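Local coordinates for hydroxyindole o-methyltransferase (Homo sapiens, PDB 4A6D) that transfers a methyl group from S-adenosyl-L-methionine to the hydroxyl of N-acetylserotonin, making melatonin in the last step of its biosynthesis, and works as a homodimer, at the interface of chains A and B. Coordinates in Å, arbitrary orientation; residue numbers count along the deposited sequence, not the author numbering. Chains: chain A/B, Hydroxyindole o-methyltransferase.

The interface of chains A and B. Residues chain A 15-19; chain B 18-19, 22.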
ATOM      1  N   TYR A  15       1.654   8.771  -0.250  1.00 64.47           N
ATOM      2  CA  TYR A  15       1.863   7.740  -1.256  1.00 62.80           C
ATOM      3  C   TYR A  15       2.758   6.664  -0.703  1.00 66.84           C
ATOM      4  O   TYR A  15       2.472   5.481  -0.865  1.00 67.11           O
ATOM      5  CB  TYR A  15       2.483   8.335  -2.540  1.00 64.35           C
ATOM      6  CG  TYR A  15       1.633   9.324  -3.335  1.00 65.78           C
ATOM      7  CD1 TYR A  15       0.254   9.390  -3.161  1.00 66.39           C
ATOM      8  CD2 TYR A  15       2.207  10.152  -4.293  1.00 67.47           C
ATOM      9  CE1 TYR A  15      -0.528  10.260  -3.907  1.00 65.32           C
ATOM     10  CE2 TYR A  15       1.439  11.049  -5.026  1.00 69.53           C
ATOM     11  CZ  TYR A  15       0.066  11.081  -4.850  1.00 76.20           C
ATOM     12  OH  TYR A  15      -0.707  11.970  -5.560  1.00 77.29           O
ATOM     13  N   ALA A  16       3.846   7.063  -0.024  1.00 62.61           N
ATOM     14  CA  ALA A  16       4.775   6.082   0.515  1.00 60.66           C
ATOM     15  C   ALA A  16       4.131   5.206   1.593  1.00 63.38           C
ATOM     16  O   ALA A  16       4.425   4.034   1.671  1.00 61.48           O
ATOM     17  CB  ALA A  16       6.009   6.782   1.052  1.00 61.17           C
ATOM     18  N   ASN A  17       3.233   5.772   2.392  1.00 62.00           N
ATOM     19  CA  ASN A  17       2.575   5.096   3.502  1.00 62.09           C
ATOM     20  C   ASN A  17       1.341   4.325   3.149  1.00 65.69           C
ATOM     21  O   ASN A  17       0.833   3.611   4.008  1.00 66.26           O
ATOM     22  CB  ASN A  17       2.231   6.128   4.571  1.00 67.40           C
ATOM     23  CG  ASN A  17       3.447   6.753   5.225  1.00 76.88           C
ATOM     24  OD1 ASN A  17       4.576   6.259   5.127  1.00 69.95           O
ATOM     25  ND2 ASN A  17       3.237   7.849   5.906  1.00 66.58           N
ATOM     26  N   GLY A  18       0.880   4.451   1.900  1.00 61.43           N
ATOM     27  CA  GLY A  18      -0.344   3.837   1.385  1.00 60.08           C
ATOM     28  C   GLY A  18      -0.445   2.349   1.629  1.00 63.71           C
ATOM     29  O   GLY A  18      -1.508   1.850   2.014  1.00 63.68           O
ATOM     30  N   PHE A  19       0.679   1.634   1.459  1.00 59.90           N
ATOM     31  CA  PHE A  19       0.723   0.205   1.699  1.00 59.07           C
ATOM     32  C   PHE A  19       0.350  -0.168   3.155  1.00 64.73           C
ATOM     33  O   PHE A  19      -0.315  -1.186   3.359  1.00 66.99           O
ATOM     34  CB  PHE A  19       2.063  -0.366   1.248  1.00 61.03           C
ATOM     35  CG  PHE A  19       3.213  -0.147   2.203  1.00 62.33           C
ATOM     36  CD1 PHE A  19       3.469  -1.052   3.227  1.00 63.46           C
ATOM     37  CD2 PHE A  19       4.065   0.940   2.051  1.00 62.71           C
ATOM     38  CE1 PHE A  19       4.518  -0.841   4.113  1.00 65.54           C
ATOM     39  CE2 PHE A  19       5.118   1.141   2.932  1.00 65.93           C
ATOM     40  CZ  PHE A  19       5.343   0.249   3.956  1.00 64.69           C
TER
ATOM     41  N   GLY B  18      -4.187   1.672  -1.966  1.00 61.43           N
ATOM     42  CA  GLY B  18      -3.008   2.367  -1.452  1.00 60.08           C
ATOM     43  C   GLY B  18      -1.706   1.633  -1.672  1.00 63.71           C
ATOM     44  O   GLY B  18      -0.702   2.241  -2.058  1.00 63.68           O
ATOM     45  N   PHE B  19      -1.725   0.303  -1.480  1.00 59.90           N
ATOM     46  CA  PHE B  19      -0.553  -0.521  -1.696  1.00 59.07           C
ATOM     47  C   PHE B  19      -0.023  -0.438  -3.148  1.00 64.73           C
ATOM     48  O   PHE B  19       1.195  -0.442  -3.341  1.00 66.99           O
ATOM     49  CB  PHE B  19      -0.814  -1.947  -1.223  1.00 61.03           C
ATOM     50  CG  PHE B  19      -1.618  -2.804  -2.171  1.00 62.33           C
ATOM     51  CD1 PHE B  19      -0.993  -3.532  -3.177  1.00 63.46           C
ATOM     52  CD2 PHE B  19      -2.997  -2.919  -2.030  1.00 62.71           C
ATOM     53  CE1 PHE B  19      -1.737  -4.308  -4.057  1.00 65.54           C
ATOM     54  CE2 PHE B  19      -3.734  -3.704  -2.904  1.00 65.93           C
ATOM     55  CZ  PHE B  19      -3.102  -4.398  -3.911  1.00 64.69           C
ATOM     56  N   SER B  22       1.783   2.954  -3.572  1.00 61.63           N
ATOM     57  CA  SER B  22       3.091   2.879  -2.898  1.00 60.90           C
ATOM     58  C   SER B  22       4.082   2.184  -3.805  1.00 67.22           C
ATOM     59  O   SER B  22       5.139   2.741  -4.071  1.00 69.16           O
ATOM     60  CB  SER B  22       3.006   2.150  -1.553  1.00 60.21           C
ATOM     61  OG  SER B  22       2.189   2.869  -0.642  1.00 63.70           O
TER
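Helix 7-31 of each subunit crosses its twin at the two-fold axis of the homodimer, a close helix-on-helix contact between the dimerisation domains. The main chains come close at the glycines, whose lack of a side chain probably permits it: A:Gly18 C lies 3.6 Å from B:Gly18 C, and A:Phe19 CA is 3.7 Å from B:Phe19 CA. B:Ser22 carries the polar part. Its hydroxyl OG reaches into the neighbouring helix at the turn from A:Tyr15 to A:Phe19. There B:Ser22 OG donates to the carbonyl A:Tyr15 O at 2.6 Å, approaching nearly end-on (166° at O). The same OG accepts from the amide A:Phe19 N at 2.9 Å, with a bent 135° at the hydrogen. In a regular helix this carbonyl and amide would bond to each other; here A:Tyr15 O and A:Phe19 N lie 4.8 Å apart and the hydroxyl bridges them. The ring of A:Phe19 turns its edge to B:Ser22 OG, which lies in the ring plane, 3.8 Å from A:Phe19 CD2. Its CG is tucked over its own main chain, flanked by N and C (chi1 79°), bringing this edge alongside the serine, while A:Phe19 CB packs 3.9 Å from B:Ser22 CB. Two-fold symmetry repeats the arrangement with the chains exchanged. With the centre of the contact about 22 Å from the active-site A:His255, its role is likely structural rather than catalytic: it holds the two subunits together at the heart of the dimer.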